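Local coordinates for putative lipoprotein (Bacteroides thetaiotaomicron, PDB 4Q1Z), which is of unknown function but is a two-domain, beta-rich putative lipoprotein of the DUF4876 family, at residues Ser118-Gln130 with Gln200-Ser214. Sequence-based numbering, arbitrary orientation.
Sequences SRPEKGGVYFRDQ and QFAANHQLDIYNPQS
Tyr126 of the loop 118-130 lays one ring face against Asn211 CB of the loop 200-214, a CH-pi contact 4.0 Å from the ring centroid; Arg128 N sits toward the rim of the opposite face. The two loops adjoin the neighbouring antiparallel strands 131-136 and 195-199 of the large mixed sheet, and just beyond these strands Gln200 N donates to Gln130 O (3.0 Å, 170°). Van der Waals and CH-pi contacts gather round the tyrosine. With CG anti to the backbone N (chi1 -168°), the ring is carried toward the loop 200-214; Tyr210 CB touches CE1 at 3.7 Å, and the hydroxyl packs against the edge of the Phe201 ring at CD2. That hydroxyl also shares a hydrogen bond with His205 ND1 at 2.7 Å, at the imidazole edge, near its plane, while Asp129 CA makes a CH-pi contact over the imidazole face. A phenylalanine in place of Tyr126 would probably leave His205 ND1 without this partner and its imidazole less firmly fixed in rotation. Side-chain amides bridge the loops at both ends of the contact. Gln200, its chain extended beyond CG, points NE2 at Gln130 OE1, which lies in the donor's amide plane although the donor sits above the acceptor's; a weak bond runs from NE2 to Phe127 O. Gln130 NE2 is held by Tyr115 O and Thr259 O. At the other end, Gln213 bends at chi2 (75°) to bring OE1 to Glu121 N at 2.7 Å, its amide stacked on the Glu121 carboxylate; water 1 links OE1 to Lys122 N. The Lys122 ammonium group grips the carbonyl oxygens of Asp208 and Tyr210. Buried Asp129 gathers hydroxyls: OD2 is bound by Tyr114 OH, accepts from Ser118 OG above the carboxylate plane, and receives Ser214 OG on its anti lone pair at 2.9 Å.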
loop_
_atom_site.group_PDB
_atom_site.type_symbol
_atom_site.label_atom_id
_atom_site.label_comp_id
_atom_site.label_asym_id
_atom_site.label_seq_id
_atom_site.Cartn_x
_atom_site.Cartn_y
_atom_site.Cartn_z
ATOM N N SER A 118 -5.612 -4.246 -22.475
ATOM C CA SER A 118 -5.500 -5.556 -23.106
ATOM C C SER A 118 -6.008 -5.491 -24.548
ATOM O O SER A 118 -6.487 -4.439 -24.974
ATOM C CB SER A 118 -6.268 -6.592 -22.296
ATOM O OG SER A 118 -7.570 -6.126 -21.990
ATOM N N ARG A 119 -5.864 -6.599 -25.309
ATOM C CA ARG A 119 -6.298 -6.660 -26.703
ATOM C C ARG A 119 -7.427 -7.665 -26.914
ATOM O O ARG A 119 -7.194 -8.867 -26.731
ATOM C CB ARG A 119 -5.128 -7.037 -27.627
ATOM C CG ARG A 119 -4.107 -5.938 -27.856
ATOM C CD ARG A 119 -2.800 -6.536 -28.344
ATOM N NE ARG A 119 -1.717 -5.553 -28.400
ATOM C CZ ARG A 119 -1.438 -4.801 -29.463
ATOM N NH1 ARG A 119 -2.165 -4.905 -30.572
ATOM N NH2 ARG A 119 -0.438 -3.930 -29.421
ATOM N N PRO A 120 -8.643 -7.244 -27.350
ATOM C CA PRO A 120 -9.681 -8.242 -27.646
ATOM C C PRO A 120 -9.349 -8.963 -28.946
ATOM O O PRO A 120 -8.708 -8.374 -29.827
ATOM C CB PRO A 120 -10.969 -7.406 -27.753
ATOM C CG PRO A 120 -10.607 -6.014 -27.356
ATOM C CD PRO A 120 -9.142 -5.882 -27.626
ATOM N N GLU A 121 -9.748 -10.248 -29.052
ATOM C CA GLU A 121 -9.543 -11.062 -30.256
ATOM C C GLU A 121 -10.420 -10.513 -31.351
ATOM O O GLU A 121 -10.026 -10.543 -32.517
ATOM C CB GLU A 121 -9.843 -12.548 -30.010
ATOM C CG GLU A 121 -8.604 -13.389 -29.723
ATOM C CD GLU A 121 -8.844 -14.845 -29.351
ATOM O OE1 GLU A 121 -9.611 -15.535 -30.065
ATOM O OE2 GLU A 121 -8.231 -15.305 -28.357
ATOM N N LYS A 122 -11.591 -9.937 -30.945
ATOM C CA LYS A 122 -12.595 -9.289 -31.800
ATOM C C LYS A 122 -12.043 -8.025 -32.468
ATOM O O LYS A 122 -12.669 -7.513 -33.394
ATOM C CB LYS A 122 -13.879 -8.951 -31.007
ATOM C CG LYS A 122 -13.746 -7.839 -29.989
ATOM C CD LYS A 122 -15.013 -7.636 -29.186
ATOM C CE LYS A 122 -14.929 -6.369 -28.374
ATOM N NZ LYS A 122 -16.084 -6.217 -27.458
ATOM N N GLY A 123 -10.896 -7.546 -31.992
ATOM C CA GLY A 123 -10.228 -6.376 -32.534
ATOM C C GLY A 123 -10.229 -5.201 -31.585
ATOM O O GLY A 123 -10.924 -5.227 -30.564
ATOM N N GLY A 124 -9.472 -4.165 -31.962
ATOM C CA GLY A 124 -9.312 -2.929 -31.204
ATOM C C GLY A 124 -8.453 -3.118 -29.966
ATOM O O GLY A 124 -7.629 -4.040 -29.892
ATOM N N VAL A 125 -8.628 -2.208 -28.998
ATOM C CA VAL A 125 -7.935 -2.227 -27.714
ATOM C C VAL A 125 -9.001 -2.138 -26.621
ATOM O O VAL A 125 -10.152 -1.802 -26.915
ATOM C CB VAL A 125 -6.836 -1.110 -27.585
ATOM C CG1 VAL A 125 -5.833 -1.168 -28.737
ATOM C CG2 VAL A 125 -7.422 0.302 -27.426
ATOM N N TYR A 126 -8.628 -2.462 -25.388
ATOM C CA TYR A 126 -9.468 -2.353 -24.198
ATOM C C TYR A 126 -8.621 -1.719 -23.094
ATOM O O TYR A 126 -7.678 -2.354 -22.631
ATOM C CB TYR A 126 -10.042 -3.723 -23.761
ATOM C CG TYR A 126 -11.145 -3.618 -22.721
ATOM C CD1 TYR A 126 -12.425 -3.196 -23.074
ATOM C CD2 TYR A 126 -10.918 -3.965 -21.390
ATOM C CE1 TYR A 126 -13.444 -3.096 -22.126
ATOM C CE2 TYR A 126 -11.927 -3.853 -20.428
ATOM C CZ TYR A 126 -13.198 -3.437 -20.808
ATOM O OH TYR A 126 -14.232 -3.356 -19.899
ATOM N N PHE A 127 -8.900 -0.455 -22.726
ATOM C CA PHE A 127 -8.129 0.222 -21.685
ATOM C C PHE A 127 -8.969 0.392 -20.394
ATOM O O PHE A 127 -8.552 1.138 -19.495
ATOM C CB PHE A 127 -7.614 1.607 -22.198
ATOM C CG PHE A 127 -8.685 2.535 -22.727
ATOM C CD1 PHE A 127 -9.668 3.051 -21.881
ATOM C CD2 PHE A 127 -8.759 2.832 -24.081
ATOM C CE1 PHE A 127 -10.697 3.844 -22.382
ATOM C CE2 PHE A 127 -9.802 3.613 -24.583
ATOM C CZ PHE A 127 -10.754 4.119 -23.732
ATOM N N ARG A 128 -10.164 -0.254 -20.310
ATOM C CA ARG A 128 -11.055 -0.031 -19.144
ATOM C C ARG A 128 -10.917 -1.082 -18.031
ATOM O O ARG A 128 -11.623 -0.986 -17.026
ATOM C CB ARG A 128 -12.516 0.079 -19.563
ATOM C CG ARG A 128 -12.714 0.801 -20.869
ATOM C CD ARG A 128 -14.158 0.909 -21.279
ATOM N NE ARG A 128 -14.278 1.818 -22.420
ATOM C CZ ARG A 128 -14.373 3.135 -22.300
ATOM N NH1 ARG A 128 -14.455 3.692 -21.099
ATOM N NH2 ARG A 128 -14.424 3.904 -23.380
ATOM N N ASP A 129 -9.977 -2.035 -18.173
ATOM C CA ASP A 129 -9.760 -3.076 -17.162
ATOM C C ASP A 129 -8.775 -2.624 -16.022
ATOM O O ASP A 129 -8.525 -3.401 -15.101
ATOM C CB ASP A 129 -9.307 -4.404 -17.817
ATOM C CG ASP A 129 -8.190 -4.312 -18.843
ATOM O OD1 ASP A 129 -7.588 -3.211 -18.983
ATOM O OD2 ASP A 129 -7.849 -5.356 -19.440
ATOM N N GLN A 130 -8.282 -1.364 -16.064
ATOM C CA GLN A 130 -7.358 -0.784 -15.073
ATOM C C GLN A 130 -7.857 -0.945 -13.619
ATOM O O GLN A 130 -9.032 -0.701 -13.345
ATOM C CB GLN A 130 -7.126 0.721 -15.341
ATOM C CG GLN A 130 -6.401 1.035 -16.640
ATOM C CD GLN A 130 -5.964 2.490 -16.742
ATOM O OE1 GLN A 130 -6.685 3.432 -16.377
ATOM N NE2 GLN A 130 -4.780 2.704 -17.300
ATOM N N GLN A 200 -11.095 1.354 -12.592
ATOM C CA GLN A 200 -11.496 2.490 -13.429
ATOM C C GLN A 200 -13.001 2.330 -13.710
ATOM O O GLN A 200 -13.774 3.267 -13.539
ATOM C CB GLN A 200 -10.676 2.512 -14.743
ATOM C CG GLN A 200 -11.173 3.520 -15.756
ATOM C CD GLN A 200 -10.809 3.193 -17.183
ATOM O OE1 GLN A 200 -11.687 3.001 -18.029
ATOM N NE2 GLN A 200 -9.522 3.212 -17.513
ATOM N N PHE A 201 -13.395 1.094 -14.089
ATOM C CA PHE A 201 -14.739 0.651 -14.442
ATOM C C PHE A 201 -14.944 -0.702 -13.792
ATOM O O PHE A 201 -14.424 -1.700 -14.284
ATOM C CB PHE A 201 -14.855 0.607 -15.986
ATOM C CG PHE A 201 -16.104 0.014 -16.606
ATOM C CD1 PHE A 201 -17.365 0.416 -16.187
ATOM C CD2 PHE A 201 -16.012 -0.868 -17.678
ATOM C CE1 PHE A 201 -18.511 -0.124 -16.773
ATOM C CE2 PHE A 201 -17.154 -1.395 -18.270
ATOM C CZ PHE A 201 -18.397 -1.002 -17.832
ATOM N N ALA A 202 -15.605 -0.738 -12.632
ATOM C CA ALA A 202 -15.743 -1.997 -11.883
ATOM C C ALA A 202 -16.820 -2.926 -12.485
ATOM O O ALA A 202 -17.864 -3.141 -11.875
ATOM C CB ALA A 202 -16.020 -1.715 -10.413
ATOM N N ALA A 203 -16.521 -3.523 -13.659
ATOM C CA ALA A 203 -17.438 -4.433 -14.343
ATOM C C ALA A 203 -16.769 -5.742 -14.781
ATOM O O ALA A 203 -15.540 -5.864 -14.748
ATOM C CB ALA A 203 -18.043 -3.742 -15.561
ATOM N N ASN A 204 -17.587 -6.713 -15.232
ATOM C CA ASN A 204 -17.055 -7.954 -15.771
ATOM C C ASN A 204 -16.507 -7.703 -17.175
ATOM O O ASN A 204 -17.232 -7.788 -18.167
ATOM C CB ASN A 204 -18.075 -9.079 -15.776
ATOM C CG ASN A 204 -17.432 -10.388 -16.153
ATOM O OD1 ASN A 204 -16.201 -10.472 -16.344
ATOM N ND2 ASN A 204 -18.244 -11.432 -16.256
ATOM N N HIS A 205 -15.217 -7.394 -17.244
ATOM C CA HIS A 205 -14.502 -7.088 -18.486
ATOM C C HIS A 205 -14.465 -8.272 -19.444
ATOM O O HIS A 205 -14.237 -8.072 -20.633
ATOM C CB HIS A 205 -13.062 -6.653 -18.174
ATOM C CG HIS A 205 -12.978 -5.523 -17.204
ATOM N ND1 HIS A 205 -13.623 -4.316 -17.442
ATOM C CD2 HIS A 205 -12.309 -5.441 -16.032
ATOM C CE1 HIS A 205 -13.342 -3.552 -16.402
ATOM N NE2 HIS A 205 -12.552 -4.183 -15.528
ATOM N N GLN A 206 -14.681 -9.491 -18.936
ATOM C CA GLN A 206 -14.612 -10.703 -19.741
ATOM C C GLN A 206 -15.900 -10.981 -20.505
ATOM O O GLN A 206 -15.919 -11.911 -21.307
ATOM C CB GLN A 206 -14.201 -11.890 -18.882
ATOM C CG GLN A 206 -12.752 -11.724 -18.420
ATOM C CD GLN A 206 -12.348 -12.594 -17.257
ATOM O OE1 GLN A 206 -13.176 -13.171 -16.529
ATOM N NE2 GLN A 206 -11.045 -12.687 -17.044
ATOM N N LEU A 207 -16.939 -10.140 -20.342
ATOM C CA LEU A 207 -18.182 -10.261 -21.115
ATOM C C LEU A 207 -17.890 -9.980 -22.574
ATOM O O LEU A 207 -17.028 -9.150 -22.860
ATOM C CB LEU A 207 -19.243 -9.281 -20.606
ATOM C CG LEU A 207 -19.758 -9.460 -19.189
ATOM C CD1 LEU A 207 -20.692 -8.343 -18.830
ATOM C CD2 LEU A 207 -20.442 -10.787 -19.004
ATOM N N ASP A 208 -18.609 -10.639 -23.500
ATOM C CA ASP A 208 -18.404 -10.476 -24.945
ATOM C C ASP A 208 -18.493 -9.005 -25.404
ATOM O O ASP A 208 -17.794 -8.635 -26.350
ATOM C CB ASP A 208 -19.373 -11.354 -25.743
ATOM C CG ASP A 208 -19.142 -12.861 -25.612
ATOM O OD1 ASP A 208 -18.023 -13.268 -25.200
ATOM O OD2 ASP A 208 -20.075 -13.637 -25.936
ATOM N N ILE A 209 -19.288 -8.167 -24.701
ATOM C CA ILE A 209 -19.455 -6.736 -24.991
ATOM C C ILE A 209 -18.206 -5.916 -24.655
ATOM O O ILE A 209 -18.086 -4.801 -25.159
ATOM C CB ILE A 209 -20.674 -6.129 -24.257
ATOM C CG1 ILE A 209 -20.637 -6.413 -22.737
ATOM C CG2 ILE A 209 -21.991 -6.569 -24.913
ATOM C CD1 ILE A 209 -21.689 -5.689 -21.941
ATOM N N TYR A 210 -17.307 -6.440 -23.792
ATOM C CA TYR A 210 -16.125 -5.714 -23.347
ATOM C C TYR A 210 -14.832 -6.304 -23.949
ATOM O O TYR A 210 -14.420 -5.863 -25.023
ATOM C CB TYR A 210 -16.092 -5.649 -21.803
ATOM C CG TYR A 210 -17.283 -4.912 -21.221
ATOM C CD1 TYR A 210 -17.775 -3.755 -21.824
ATOM C CD2 TYR A 210 -17.936 -5.383 -20.087
ATOM C CE1 TYR A 210 -18.888 -3.090 -21.316
ATOM C CE2 TYR A 210 -19.039 -4.707 -19.554
ATOM C CZ TYR A 210 -19.500 -3.551 -20.165
ATOM O OH TYR A 210 -20.568 -2.853 -19.665
ATOM N N ASN A 211 -14.190 -7.268 -23.268
ATOM C CA ASN A 211 -12.981 -7.930 -23.754
ATOM C C ASN A 211 -12.875 -9.327 -23.156
ATOM O O ASN A 211 -12.242 -9.472 -22.120
ATOM C CB ASN A 211 -11.706 -7.113 -23.446
ATOM C CG ASN A 211 -10.445 -7.757 -23.976
ATOM O OD1 ASN A 211 -10.461 -8.812 -24.618
ATOM N ND2 ASN A 211 -9.319 -7.165 -23.690
ATOM N N PRO A 212 -13.386 -10.391 -23.809
ATOM C CA PRO A 212 -13.242 -11.750 -23.227
ATOM C C PRO A 212 -11.787 -12.171 -22.890
ATOM O O PRO A 212 -11.601 -13.077 -22.075
ATOM C CB PRO A 212 -13.843 -12.646 -24.305
ATOM C CG PRO A 212 -14.808 -11.781 -25.006
ATOM C CD PRO A 212 -14.173 -10.433 -25.061
ATOM N N GLN A 213 -10.768 -11.480 -23.461
ATOM C CA GLN A 213 -9.335 -11.746 -23.238
ATOM C C GLN A 213 -8.750 -10.849 -22.137
ATOM O O GLN A 213 -7.529 -10.849 -21.921
ATOM C CB GLN A 213 -8.533 -11.575 -24.545
ATOM C CG GLN A 213 -8.775 -12.665 -25.609
ATOM C CD GLN A 213 -10.093 -12.538 -26.328
ATOM O OE1 GLN A 213 -10.494 -11.464 -26.781
ATOM N NE2 GLN A 213 -10.800 -13.640 -26.439
ATOM N N SER A 214 -9.604 -10.096 -21.418
ATOM C CA SER A 214 -9.133 -9.277 -20.295
ATOM C C SER A 214 -8.734 -10.230 -19.167
ATOM O O SER A 214 -9.388 -11.264 -19.016
ATOM C CB SER A 214 -10.206 -8.296 -19.843
ATOM O OG SER A 214 -9.724 -7.504 -18.774
HETATM O O HOH W 1 -12.805 -10.424 -28.147
HETATM O O HOH W 2 -11.451 -0.927 -14.393
HETATM O O HOH W 3 -11.364 -3.872 -13.118
#